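Local coordinates for protein DNA primase (Aquifex aeolicus, PDB 2AU3) that probably synthesises the short RNA primers from which DNA polymerase starts during DNA replication, and carries a bound zinc ion, at residues 172-177 with 182-187; 230-235 with 255-260; 310-315 with 349-354. All coordinates share one frame; numbering follows the deposited sequence.

Contact 1 (172-177 with 182-187)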
ATOM      1  N   ASN A 172      -3.201  16.581   8.025  1.00 25.59           N
ATOM      2  CA  ASN A 172      -4.347  15.690   8.100  1.00 25.81           C
ATOM      3  C   ASN A 172      -5.401  16.229   9.036  1.00 26.74           C
ATOM      4  O   ASN A 172      -6.432  15.594   9.257  1.00 26.33           O
ATOM      5  CB  ASN A 172      -3.921  14.278   8.518  1.00 25.01           C
ATOM      6  CG  ASN A 172      -3.108  13.590   7.457  1.00 24.39           C
ATOM      7  OD1 ASN A 172      -3.385  13.723   6.269  1.00 22.54           O
ATOM      8  ND2 ASN A 172      -2.083  12.880   7.874  1.00 20.42           N
ATOM      9  N   LEU A 173      -5.118  17.406   9.583  1.00 28.72           N
ATOM     10  CA  LEU A 173      -6.014  18.125  10.489  1.00 30.41           C
ATOM     11  C   LEU A 173      -6.254  19.550   9.996  1.00 31.72           C
ATOM     12  O   LEU A 173      -5.309  20.305   9.786  1.00 31.82           O
ATOM     13  CB  LEU A 173      -5.377  18.201  11.871  1.00 30.61           C
ATOM     14  CG  LEU A 173      -6.214  17.712  13.031  1.00 31.60           C
ATOM     15  CD1 LEU A 173      -6.802  16.371  12.687  1.00 32.50           C
ATOM     16  CD2 LEU A 173      -5.370  17.662  14.303  1.00 28.67           C
ATOM     17  N   LEU A 174      -7.521  19.904   9.821  1.00 32.80           N
ATOM     18  CA  LEU A 174      -7.921  21.269   9.517  1.00 34.43           C
ATOM     19  C   LEU A 174      -8.158  22.051  10.818  1.00 35.09           C
ATOM     20  O   LEU A 174      -8.495  21.463  11.851  1.00 35.35           O
ATOM     21  CB  LEU A 174      -9.204  21.256   8.685  1.00 34.94           C
ATOM     22  CG  LEU A 174      -9.127  20.676   7.268  1.00 37.20           C
ATOM     23  CD1 LEU A 174     -10.259  19.685   7.033  1.00 38.91           C
ATOM     24  CD2 LEU A 174      -9.192  21.803   6.249  1.00 39.98           C
ATOM     25  N   SER A 175      -7.957  23.370  10.764  1.00 36.10           N
ATOM     26  CA  SER A 175      -8.374  24.271  11.836  1.00 37.29           C
ATOM     27  C   SER A 175      -9.331  25.343  11.297  1.00 38.35           C
ATOM     28  O   SER A 175      -8.895  26.317  10.689  1.00 38.35           O
ATOM     29  CB  SER A 175      -7.170  24.924  12.516  1.00 36.99           C
ATOM     30  OG  SER A 175      -7.505  25.322  13.832  1.00 35.80           O
ATOM     31  N   PRO A 176     -10.635  25.122  11.467  1.00 39.58           N
ATOM     32  CA  PRO A 176     -11.663  26.099  11.073  1.00 40.24           C
ATOM     33  C   PRO A 176     -11.631  27.373  11.929  1.00 40.99           C
ATOM     34  O   PRO A 176     -11.779  28.468  11.382  1.00 41.49           O
ATOM     35  CB  PRO A 176     -12.973  25.339  11.301  1.00 40.29           C
ATOM     36  CG  PRO A 176     -12.582  23.897  11.389  1.00 40.32           C
ATOM     37  CD  PRO A 176     -11.228  23.885  12.010  1.00 39.93           C
ATOM     38  N   THR A 177     -11.461  27.224  13.247  1.00 41.60           N
ATOM     39  CA  THR A 177     -11.201  28.358  14.147  1.00 41.81           C
ATOM     40  C   THR A 177     -10.013  28.066  15.085  1.00 42.00           C
ATOM     41  O   THR A 177      -9.667  26.896  15.332  1.00 41.25           O
ATOM     42  CB  THR A 177     -12.463  28.752  14.993  1.00 42.26           C
ATOM     43  OG1 THR A 177     -13.047  27.589  15.601  1.00 42.01           O
ATOM     44  CG2 THR A 177     -13.577  29.308  14.118  1.00 41.83           C
ATOM     45  N   ARG A 182     -10.722  19.993  12.863  1.00 26.43           N
ATOM     46  CA  ARG A 182     -11.557  19.049  12.159  1.00 25.46           C
ATOM     47  C   ARG A 182     -10.693  18.071  11.362  1.00 23.56           C
ATOM     48  O   ARG A 182      -9.823  18.459  10.587  1.00 22.87           O
ATOM     49  CB  ARG A 182     -12.548  19.769  11.242  1.00 25.67           C
ATOM     50  CG  ARG A 182     -13.562  18.836  10.600  1.00 29.44           C
ATOM     51  CD  ARG A 182     -14.669  19.570   9.868  1.00 33.16           C
ATOM     52  NE  ARG A 182     -14.347  19.769   8.466  1.00 39.29           N
ATOM     53  CZ  ARG A 182     -14.120  20.942   7.901  1.00 42.98           C
ATOM     54  NH1 ARG A 182     -14.165  22.058   8.614  1.00 44.23           N
ATOM     55  NH2 ARG A 182     -13.840  20.997   6.606  1.00 46.83           N
ATOM     56  N   ASP A 183     -10.957  16.796  11.577  1.00 21.95           N
ATOM     57  CA  ASP A 183     -10.248  15.726  10.916  1.00 20.93           C
ATOM     58  C   ASP A 183     -10.551  15.814   9.436  1.00 19.73           C
ATOM     59  O   ASP A 183     -11.706  15.808   9.039  1.00 18.76           O
ATOM     60  CB  ASP A 183     -10.777  14.397  11.451  1.00 20.18           C
ATOM     61  CG  ASP A 183     -10.010  13.192  10.928  1.00 19.61           C
ATOM     62  OD1 ASP A 183      -9.114  13.341  10.055  1.00 17.38           O
ATOM     63  OD2 ASP A 183     -10.259  12.047  11.339  1.00 18.81           O
ATOM     64  N   LEU A 184      -9.510  15.876   8.624  1.00 20.01           N
ATOM     65  CA  LEU A 184      -9.673  15.859   7.176  1.00 19.93           C
ATOM     66  C   LEU A 184     -10.492  14.635   6.693  1.00 19.88           C
ATOM     67  O   LEU A 184     -11.278  14.731   5.745  1.00 20.22           O
ATOM     68  CB  LEU A 184      -8.296  15.871   6.505  1.00 20.89           C
ATOM     69  CG  LEU A 184      -8.216  15.779   4.975  1.00 21.19           C
ATOM     70  CD1 LEU A 184      -8.832  17.031   4.328  1.00 20.00           C
ATOM     71  CD2 LEU A 184      -6.769  15.562   4.497  1.00 21.03           C
ATOM     72  N   PHE A 185     -10.332  13.517   7.385  1.00 18.71           N
ATOM     73  CA  PHE A 185     -10.945  12.253   6.991  1.00 18.41           C
ATOM     74  C   PHE A 185     -12.275  11.958   7.689  1.00 18.48           C
ATOM     75  O   PHE A 185     -12.830  10.859   7.531  1.00 18.95           O
ATOM     76  CB  PHE A 185      -9.952  11.127   7.245  1.00 18.14           C
ATOM     77  CG  PHE A 185      -8.718  11.264   6.442  1.00 17.91           C
ATOM     78  CD1 PHE A 185      -8.718  10.901   5.102  1.00 17.47           C
ATOM     79  CD2 PHE A 185      -7.576  11.829   6.985  1.00 19.20           C
ATOM     80  CE1 PHE A 185      -7.585  11.062   4.328  1.00 18.00           C
ATOM     81  CE2 PHE A 185      -6.420  11.990   6.208  1.00 16.64           C
ATOM     82  CZ  PHE A 185      -6.429  11.605   4.892  1.00 17.14           C
ATOM     83  N   LEU A 186     -12.793  12.936   8.434  1.00 17.46           N
ATOM     84  CA  LEU A 186     -14.033  12.761   9.209  1.00 18.11           C
ATOM     85  C   LEU A 186     -15.112  11.984   8.452  1.00 17.98           C
ATOM     86  O   LEU A 186     -15.419  12.308   7.314  1.00 18.14           O
ATOM     87  CB  LEU A 186     -14.590  14.117   9.675  1.00 17.40           C
ATOM     88  CG  LEU A 186     -15.768  14.078  10.647  1.00 19.02           C
ATOM     89  CD1 LEU A 186     -15.373  13.361  11.946  1.00 19.90           C
ATOM     90  CD2 LEU A 186     -16.218  15.507  10.958  1.00 20.73           C
ATOM     91  N   ARG A 187     -15.624  10.921   9.080  1.00 18.42           N
ATOM     92  CA  ARG A 187     -16.750  10.158   8.548  1.00 19.27           C
ATOM     93  C   ARG A 187     -16.374   9.215   7.410  1.00 18.61           C
ATOM     94  O   ARG A 187     -17.233   8.616   6.812  1.00 20.07           O
ATOM     95  CB  ARG A 187     -17.883  11.118   8.121  1.00 19.88           C
ATOM     96  CG  ARG A 187     -19.294  10.578   8.287  1.00 23.56           C
ATOM     97  CD  ARG A 187     -19.715  10.263   9.729  1.00 26.75           C
ATOM     98  NE  ARG A 187     -19.702  11.446  10.588  1.00 31.20           N
ATOM     99  CZ  ARG A 187     -19.248  11.461  11.831  1.00 33.19           C
ATOM    100  NH1 ARG A 187     -18.763  10.355  12.381  1.00 34.68           N
ATOM    101  NH2 ARG A 187     -19.263  12.585  12.527  1.00 33.83           N
TER
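Leu174 and Arg182 face each other as an antiparallel hydrogen-bonded pair, joined by Leu174 N to Arg182 O at 2.8 Å and by Arg182 N to Leu174 O at 2.9 Å. One step along, Leu173 and Asp183 form the non-hydrogen-bonded pair, and a third bond, Leu184 N to Asn172 O (3.2 Å), continues the ladder beyond the strands. On the face that carries Leu174 and Arg182 the two side chains run side by side. Arg182 leaves with CG anti to its backbone nitrogen (chi1 -173°) and bends at chi3, which lays its guanidinium over CD1 of Leu174, 3.8 Å from NH2. Pro176 CG approaches the Arg182 guanidinium obliquely, at NH1, while Leu174 CD1 also touches Leu184 CD1 at 4.0 Å. Farther along, the amide oxygen OD1 of Asn172 lies near the ring plane of Phe185 at its edge, 3.5 Å from CE2, with amide and ring planes 55° apart; that same oxygen is hydrogen-bonded to Ser219 OG. Asp183 then shapes the exit from its strand: OD1 takes the N-H of Phe185 from above the carboxylate plane at 2.9 Å, and OD2 is held by the hydroxyl of Tyr116. Leu173, on the other face, packs against helices 151-161 and 164-168. The arrangement is a short two-stranded beta hairpin in the N-terminal part of the primase catalytic core, its second strand leaving through an Asx turn and a type I beta turn.

Contact 2 (230-235 with 255-260)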
ATOM      1  N   ASN A 230       5.035   6.959  -3.987  1.00 20.78           N
ATOM      2  CA  ASN A 230       4.682   5.761  -3.219  1.00 19.93           C
ATOM      3  C   ASN A 230       3.652   4.892  -3.943  1.00 18.38           C
ATOM      4  O   ASN A 230       2.854   5.398  -4.730  1.00 17.49           O
ATOM      5  CB  ASN A 230       4.137   6.168  -1.843  1.00 19.79           C
ATOM      6  CG  ASN A 230       5.214   6.720  -0.928  1.00 23.70           C
ATOM      7  OD1 ASN A 230       5.927   5.959  -0.288  1.00 22.23           O
ATOM      8  ND2 ASN A 230       5.353   8.055  -0.885  1.00 23.38           N
ATOM      9  N   LEU A 231       3.664   3.590  -3.665  1.00 17.49           N
ATOM     10  CA  LEU A 231       2.644   2.706  -4.209  1.00 17.89           C
ATOM     11  C   LEU A 231       1.870   2.068  -3.077  1.00 18.31           C
ATOM     12  O   LEU A 231       2.466   1.481  -2.158  1.00 19.40           O
ATOM     13  CB  LEU A 231       3.254   1.600  -5.102  1.00 17.51           C
ATOM     14  CG  LEU A 231       3.724   2.016  -6.501  1.00 18.61           C
ATOM     15  CD1 LEU A 231       4.712   1.002  -7.047  1.00 21.09           C
ATOM     16  CD2 LEU A 231       2.544   2.182  -7.450  1.00 17.50           C
ATOM     17  N   PHE A 232       0.549   2.161  -3.146  1.00 17.16           N
ATOM     18  CA  PHE A 232      -0.277   1.434  -2.205  1.00 16.95           C
ATOM     19  C   PHE A 232      -0.018  -0.062  -2.322  1.00 17.03           C
ATOM     20  O   PHE A 232      -0.010  -0.624  -3.439  1.00 15.70           O
ATOM     21  CB  PHE A 232      -1.759   1.696  -2.454  1.00 16.13           C
ATOM     22  CG  PHE A 232      -2.656   1.076  -1.402  1.00 18.32           C
ATOM     23  CD1 PHE A 232      -2.579   1.504  -0.076  1.00 19.32           C
ATOM     24  CD2 PHE A 232      -3.566   0.078  -1.734  1.00 17.65           C
ATOM     25  CE1 PHE A 232      -3.400   0.938   0.910  1.00 19.71           C
ATOM     26  CE2 PHE A 232      -4.404  -0.498  -0.755  1.00 20.41           C
ATOM     27  CZ  PHE A 232      -4.313  -0.076   0.559  1.00 19.80           C
ATOM     28  N   GLY A 233       0.149  -0.708  -1.170  1.00 16.16           N
ATOM     29  CA  GLY A 233       0.309  -2.138  -1.111  1.00 16.72           C
ATOM     30  C   GLY A 233       1.734  -2.651  -1.278  1.00 17.09           C
ATOM     31  O   GLY A 233       1.977  -3.838  -1.097  1.00 17.30           O
ATOM     32  N   LEU A 234       2.685  -1.787  -1.624  1.00 16.61           N
ATOM     33  CA  LEU A 234       4.046  -2.269  -1.835  1.00 17.45           C
ATOM     34  C   LEU A 234       4.629  -3.016  -0.621  1.00 17.24           C
ATOM     35  O   LEU A 234       5.184  -4.114  -0.763  1.00 16.19           O
ATOM     36  CB  LEU A 234       4.971  -1.153  -2.317  1.00 17.92           C
ATOM     37  CG  LEU A 234       6.340  -1.538  -2.831  1.00 20.03           C
ATOM     38  CD1 LEU A 234       6.243  -2.528  -4.015  1.00 20.78           C
ATOM     39  CD2 LEU A 234       7.044  -0.249  -3.252  1.00 24.09           C
ATOM     40  N   TYR A 235       4.446  -2.454   0.571  1.00 16.32           N
ATOM     41  CA  TYR A 235       4.957  -3.065   1.781  1.00 16.76           C
ATOM     42  C   TYR A 235       4.356  -4.477   1.940  1.00 17.05           C
ATOM     43  O   TYR A 235       5.058  -5.455   2.217  1.00 16.51           O
ATOM     44  CB  TYR A 235       4.593  -2.210   2.995  1.00 16.71           C
ATOM     45  CG  TYR A 235       4.836  -2.919   4.306  1.00 17.83           C
ATOM     46  CD1 TYR A 235       3.771  -3.310   5.116  1.00 17.95           C
ATOM     47  CD2 TYR A 235       6.147  -3.193   4.747  1.00 15.65           C
ATOM     48  CE1 TYR A 235       4.002  -3.944   6.346  1.00 19.92           C
ATOM     49  CE2 TYR A 235       6.396  -3.806   5.959  1.00 17.02           C
ATOM     50  CZ  TYR A 235       5.320  -4.203   6.745  1.00 21.89           C
ATOM     51  OH  TYR A 235       5.546  -4.835   7.953  1.00 25.18           O
ATOM     52  N   ASP A 255      -9.577  -2.086  -5.569  1.00 16.47           N
ATOM     53  CA  ASP A 255      -9.210  -3.242  -6.410  1.00 16.93           C
ATOM     54  C   ASP A 255      -8.111  -4.051  -5.744  1.00 15.26           C
ATOM     55  O   ASP A 255      -8.079  -5.257  -5.867  1.00 14.73           O
ATOM     56  CB  ASP A 255      -8.701  -2.794  -7.787  1.00 17.70           C
ATOM     57  CG  ASP A 255      -9.516  -1.668  -8.377  1.00 22.27           C
ATOM     58  OD1 ASP A 255     -10.603  -1.950  -8.912  1.00 24.08           O
ATOM     59  OD2 ASP A 255      -9.135  -0.464  -8.361  1.00 28.99           O
ATOM     60  N   LEU A 256      -7.171  -3.371  -5.084  1.00 14.50           N
ATOM     61  CA  LEU A 256      -6.061  -4.078  -4.497  1.00 14.82           C
ATOM     62  C   LEU A 256      -6.569  -4.904  -3.313  1.00 14.67           C
ATOM     63  O   LEU A 256      -6.227  -6.080  -3.168  1.00 14.37           O
ATOM     64  CB  LEU A 256      -4.952  -3.106  -4.022  1.00 14.45           C
ATOM     65  CG  LEU A 256      -3.660  -3.767  -3.490  1.00 15.38           C
ATOM     66  CD1 LEU A 256      -2.461  -2.880  -3.849  1.00 15.37           C
ATOM     67  CD2 LEU A 256      -3.672  -4.027  -1.972  1.00 16.15           C
ATOM     68  N   LEU A 257      -7.389  -4.270  -2.466  1.00 14.96           N
ATOM     69  CA  LEU A 257      -7.882  -4.922  -1.268  1.00 14.58           C
ATOM     70  C   LEU A 257      -8.703  -6.148  -1.623  1.00 15.43           C
ATOM     71  O   LEU A 257      -8.639  -7.160  -0.918  1.00 15.93           O
ATOM     72  CB  LEU A 257      -8.701  -3.954  -0.443  1.00 16.17           C
ATOM     73  CG  LEU A 257      -7.861  -2.825   0.136  1.00 15.46           C
ATOM     74  CD1 LEU A 257      -8.745  -1.861   0.880  1.00 16.80           C
ATOM     75  CD2 LEU A 257      -6.812  -3.438   1.045  1.00 12.14           C
ATOM     76  N   ARG A 258      -9.436  -6.060  -2.735  1.00 15.08           N
ATOM     77  CA  ARG A 258     -10.224  -7.169  -3.251  1.00 14.94           C
ATOM     78  C   ARG A 258      -9.359  -8.316  -3.732  1.00 14.98           C
ATOM     79  O   ARG A 258      -9.630  -9.458  -3.400  1.00 14.23           O
ATOM     80  CB  ARG A 258     -11.122  -6.711  -4.409  1.00 15.19           C
ATOM     81  CG  ARG A 258     -12.370  -5.984  -3.953  1.00 18.56           C
ATOM     82  CD  ARG A 258     -13.370  -6.878  -3.223  1.00 20.15           C
ATOM     83  NE  ARG A 258     -14.090  -7.699  -4.188  1.00 20.67           N
ATOM     84  CZ  ARG A 258     -14.163  -9.025  -4.157  1.00 20.77           C
ATOM     85  NH1 ARG A 258     -13.580  -9.720  -3.202  1.00 24.45           N
ATOM     86  NH2 ARG A 258     -14.833  -9.659  -5.086  1.00 22.97           N
ATOM     87  N   LEU A 259      -8.350  -8.025  -4.555  1.00 13.58           N
ATOM     88  CA  LEU A 259      -7.447  -9.094  -5.026  1.00 14.16           C
ATOM     89  C   LEU A 259      -6.745  -9.782  -3.847  1.00 14.27           C
ATOM     90  O   LEU A 259      -6.693 -11.027  -3.757  1.00 13.53           O
ATOM     91  CB  LEU A 259      -6.442  -8.535  -6.054  1.00 14.91           C
ATOM     92  CG  LEU A 259      -6.770  -8.755  -7.545  1.00 15.28           C
ATOM     93  CD1 LEU A 259      -8.028  -8.000  -7.967  1.00 13.95           C
ATOM     94  CD2 LEU A 259      -5.566  -8.293  -8.394  1.00 11.74           C
ATOM     95  N   PHE A 260      -6.267  -8.978  -2.889  1.00 15.25           N
ATOM     96  CA  PHE A 260      -5.655  -9.520  -1.653  1.00 15.63           C
ATOM     97  C   PHE A 260      -6.669 -10.370  -0.855  1.00 15.57           C
ATOM     98  O   PHE A 260      -6.302 -11.400  -0.289  1.00 16.21           O
ATOM     99  CB  PHE A 260      -5.178  -8.393  -0.745  1.00 16.06           C
ATOM    100  CG  PHE A 260      -3.717  -8.365  -0.541  1.00 19.91           C
ATOM    101  CD1 PHE A 260      -2.910  -7.631  -1.400  1.00 22.65           C
ATOM    102  CD2 PHE A 260      -3.137  -9.073   0.489  1.00 21.80           C
ATOM    103  CE1 PHE A 260      -1.542  -7.623  -1.211  1.00 24.10           C
ATOM    104  CE2 PHE A 260      -1.773  -9.052   0.683  1.00 22.84           C
ATOM    105  CZ  PHE A 260      -0.984  -8.317  -0.171  1.00 18.89           C
TER
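Phe232 and Leu256 meet at a slant, the phenyl ring reaching from the short strand 231-232 and the leucine from helix 253-261. The ring stands with CG anti to the backbone nitrogen (chi1 -174°), which carries its CD2-CE2 side to the helix. The two methyls of Leu256 line up along that side, both displaced to the same side of the ring plane: CD1 lies 3.8 Å from Phe232 CD2, and CD2 lies 3.8 Å from Phe232 CE2. CD1 of Leu256 also reaches the backbone, 3.4 Å from Phe232 O and 4.0 Å from Gly233 CA. Leu257 adds a second approach, its CD2 sitting near the ring plane at the edge, 4.2 Å from Phe232 CE2. Gly233, the N-cap of helix 234-244, faces Leu256 with bare backbone; a beta carbon there would collide with the leucine CD1 and, at phi 87°, with the preceding carbonyl as well. Cut back to an alanine, Leu256 would lose both methyls, and a gap would probably open beside the Phe232 ring and Gly233, with the ring freer to turn. Around this buried apolar contact, Leu256 also touches Phe143 and Val267. The Leu256 side chain is about 9 Å from that of Glu251, a predicted catalytic magnesium ligand. The helix of the beta-alpha-beta crossover between strands 247-249 and 267-270 of the Toprim fold thus packs on the weakly bonded outermost strand 231-232 and the type II turn that runs from it into helix 234-244.

Contact 3 (310-315 with 349-354)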
ATOM      1  N   LEU A 310       5.441   4.599 -19.177  1.00 15.87           N
ATOM      2  CA  LEU A 310       6.177   4.826 -17.917  1.00 16.02           C
ATOM      3  C   LEU A 310       6.828   3.532 -17.443  1.00 15.45           C
ATOM      4  O   LEU A 310       7.970   3.549 -16.975  1.00 15.44           O
ATOM      5  CB  LEU A 310       5.281   5.384 -16.805  1.00 15.86           C
ATOM      6  CG  LEU A 310       4.274   6.480 -17.179  1.00 16.70           C
ATOM      7  CD1 LEU A 310       3.447   6.811 -15.952  1.00 15.09           C
ATOM      8  CD2 LEU A 310       4.961   7.723 -17.734  1.00 15.18           C
ATOM      9  N   LEU A 311       6.109   2.423 -17.588  1.00 15.35           N
ATOM     10  CA  LEU A 311       6.653   1.112 -17.210  1.00 16.41           C
ATOM     11  C   LEU A 311       7.812   0.701 -18.141  1.00 16.25           C
ATOM     12  O   LEU A 311       8.875   0.256 -17.667  1.00 14.72           O
ATOM     13  CB  LEU A 311       5.542   0.047 -17.160  1.00 15.40           C
ATOM     14  CG  LEU A 311       4.481   0.323 -16.074  1.00 15.30           C
ATOM     15  CD1 LEU A 311       3.316  -0.604 -16.222  1.00 15.96           C
ATOM     16  CD2 LEU A 311       5.098   0.174 -14.673  1.00 16.29           C
ATOM     17  N   LEU A 312       7.596   0.851 -19.451  1.00 15.85           N
ATOM     18  CA  LEU A 312       8.649   0.569 -20.429  1.00 16.11           C
ATOM     19  C   LEU A 312       9.919   1.372 -20.135  1.00 16.70           C
ATOM     20  O   LEU A 312      11.003   0.804 -20.102  1.00 16.14           O
ATOM     21  CB  LEU A 312       8.159   0.752 -21.876  1.00 16.00           C
ATOM     22  CG  LEU A 312       7.038  -0.191 -22.317  1.00 15.33           C
ATOM     23  CD1 LEU A 312       6.504   0.188 -23.711  1.00 12.80           C
ATOM     24  CD2 LEU A 312       7.485  -1.673 -22.277  1.00 14.83           C
ATOM     25  N   SER A 313       9.778   2.672 -19.864  1.00 17.33           N
ATOM     26  CA  SER A 313      10.929   3.537 -19.589  1.00 18.22           C
ATOM     27  C   SER A 313      11.717   3.058 -18.376  1.00 19.32           C
ATOM     28  O   SER A 313      12.946   3.189 -18.334  1.00 17.91           O
ATOM     29  CB  SER A 313      10.489   4.981 -19.357  1.00 17.55           C
ATOM     30  OG  SER A 313       9.746   5.444 -20.456  1.00 21.18           O
ATOM     31  N   ALA A 314      11.003   2.510 -17.394  1.00 19.26           N
ATOM     32  CA  ALA A 314      11.635   2.017 -16.186  1.00 20.66           C
ATOM     33  C   ALA A 314      12.215   0.628 -16.407  1.00 20.98           C
ATOM     34  O   ALA A 314      12.799   0.068 -15.499  1.00 23.09           O
ATOM     35  CB  ALA A 314      10.648   2.013 -15.037  1.00 19.34           C
ATOM     36  N   GLY A 315      12.051   0.079 -17.612  1.00 20.85           N
ATOM     37  CA  GLY A 315      12.701  -1.171 -17.989  1.00 20.90           C
ATOM     38  C   GLY A 315      11.922  -2.415 -17.580  1.00 20.53           C
ATOM     39  O   GLY A 315      12.475  -3.499 -17.369  1.00 19.71           O
ATOM     40  N   GLY A 349      -0.869 -12.136 -22.938  1.00 24.73           N
ATOM     41  CA  GLY A 349       0.415 -12.038 -23.636  1.00 26.00           C
ATOM     42  C   GLY A 349       1.195 -10.748 -23.360  1.00 26.36           C
ATOM     43  O   GLY A 349       0.611  -9.704 -23.019  1.00 25.85           O
ATOM     44  N   GLU A 350       2.515 -10.834 -23.486  1.00 37.46           N
ATOM     45  CA  GLU A 350       3.397  -9.667 -23.401  1.00 38.28           C
ATOM     46  C   GLU A 350       3.049  -8.625 -24.473  1.00 36.59           C
ATOM     47  O   GLU A 350       2.617  -8.977 -25.560  1.00 37.76           O
ATOM     48  CB  GLU A 350       4.859 -10.098 -23.505  1.00 39.32           C
ATOM     49  CG  GLU A 350       5.869  -8.986 -23.232  1.00 43.36           C
ATOM     50  CD  GLU A 350       6.284  -8.260 -24.501  1.00 46.16           C
ATOM     51  OE1 GLU A 350       6.315  -8.905 -25.565  1.00 47.22           O
ATOM     52  OE2 GLU A 350       6.560  -7.047 -24.440  1.00 47.38           O
ATOM     53  N   LEU A 351       3.198  -7.348 -24.130  1.00 22.94           N
ATOM     54  CA  LEU A 351       2.819  -6.234 -25.005  1.00 21.97           C
ATOM     55  C   LEU A 351       3.265  -6.414 -26.491  1.00 21.40           C
ATOM     56  O   LEU A 351       2.443  -6.423 -27.405  1.00 20.74           O
ATOM     57  CB  LEU A 351       3.402  -4.925 -24.451  1.00 21.11           C
ATOM     58  CG  LEU A 351       3.108  -3.656 -25.258  1.00 23.11           C
ATOM     59  CD1 LEU A 351       1.616  -3.341 -25.160  1.00 20.60           C
ATOM     60  CD2 LEU A 351       3.960  -2.480 -24.750  1.00 16.91           C
ATOM     61  N   PHE A 352       4.563  -6.532 -26.721  1.00 21.91           N
ATOM     62  CA  PHE A 352       5.087  -6.494 -28.096  1.00 22.89           C
ATOM     63  C   PHE A 352       4.791  -7.790 -28.845  1.00 23.91           C
ATOM     64  O   PHE A 352       4.508  -7.774 -30.044  1.00 24.22           O
ATOM     65  CB  PHE A 352       6.585  -6.188 -28.102  1.00 22.20           C
ATOM     66  CG  PHE A 352       6.901  -4.772 -27.701  1.00 21.63           C
ATOM     67  CD1 PHE A 352       6.627  -3.721 -28.562  1.00 19.90           C
ATOM     68  CD2 PHE A 352       7.445  -4.489 -26.436  1.00 21.53           C
ATOM     69  CE1 PHE A 352       6.902  -2.378 -28.175  1.00 21.70           C
ATOM     70  CE2 PHE A 352       7.737  -3.151 -26.046  1.00 20.60           C
ATOM     71  CZ  PHE A 352       7.461  -2.107 -26.917  1.00 20.80           C
ATOM     72  N   GLU A 353       4.823  -8.898 -28.113  1.00 24.72           N
ATOM     73  CA  GLU A 353       4.490 -10.185 -28.675  1.00 26.08           C
ATOM     74  C   GLU A 353       3.030 -10.177 -29.105  1.00 25.65           C
ATOM     75  O   GLU A 353       2.700 -10.638 -30.200  1.00 25.61           O
ATOM     76  CB  GLU A 353       4.807 -11.268 -27.659  1.00 26.88           C
ATOM     77  CG  GLU A 353       4.153 -12.617 -27.869  1.00 31.77           C
ATOM     78  CD  GLU A 353       4.566 -13.584 -26.769  1.00 37.97           C
ATOM     79  OE1 GLU A 353       5.709 -13.434 -26.257  1.00 41.14           O
ATOM     80  OE2 GLU A 353       3.744 -14.453 -26.377  1.00 40.83           O
ATOM     81  N   THR A 354       2.167  -9.564 -28.290  1.00 24.51           N
ATOM     82  CA  THR A 354       0.755  -9.398 -28.643  1.00 24.64           C
ATOM     83  C   THR A 354       0.509  -8.432 -29.833  1.00 24.49           C
ATOM     84  O   THR A 354      -0.314  -8.718 -30.709  1.00 25.23           O
ATOM     85  CB  THR A 354      -0.076  -8.996 -27.393  1.00 24.65           C
ATOM     86  OG1 THR A 354       0.152  -9.951 -26.355  1.00 24.07           O
ATOM     87  CG2 THR A 354      -1.576  -9.126 -27.660  1.00 25.27           C
TER
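Leu312 extends from the last turn of helix 298-313 with CG anti to the carbonyl carbon (chi1 -63°) and, through an extended chi2, spreads its two methyls toward the start of helix 351-358. Leu351 differs, with CG anti to its backbone nitrogen (chi1 179°), and the two leucines meet at an angle, CD1 of Leu312 lying 3.8 Å from CD2 of Leu351. Phe352 comes at Leu312 from the opposite direction. Its ring atom CE2 is 4.1 Å from Leu312 CD2, and its CZ is equally far from Leu312 CD1, so both branches of the leucine meet the end of the ring, CD2 obliquely. Leu351 CD2 also lies over one face of the Phe352 ring, offset toward the rim, so this methyl is shared between the ring and the incoming leucine.

Leu351 and Phe352 sit on the first turn of a helix whose start is capped. Glu350, at the N-cap, turns its carboxylate back on the first turn: OE2 accepts from Phe352 N at 3.1 Å in a nearly straight bond (175°), and OE1 accepts from Glu353 N at 3.0 Å, both donors standing above the carboxylate plane. The carbonyl oxygen of Glu350 receives Thr354 N and the hydroxyl Thr354 OG1, each at 2.8 Å. At the other partner, helix 298-313 ends in a Schellman motif at Gly315. Tyr373 of helix 363-374 touches all three contact residues, Phe376 and Ile377 also pack on Leu312, and Val318 of the edge strand 317-321 lies against Leu312 and is backbone-bonded to Leu351. The contact therefore joins a helix of the Toprim fold to the helical domain beside that strand.

From the N terminus the three contacts follow one another in series, and none encloses or crosses another. Contact 1 closes the shortest loop, a hairpin with four residues between its segments, in the N-terminal part of the catalytic core. Contact 2 closes a loop of 19 residues that holds most of helix 234-244 and strand 247-249, tying the end of that part to the Toprim fold near the middle of the chain. Contact 3 spans 33 residues, including strand 317-321 and two helices, and links Toprim to the helical domain. Contacts 1 and 3 lie on opposite sides of the chain's centre, their own centres 42 Å apart.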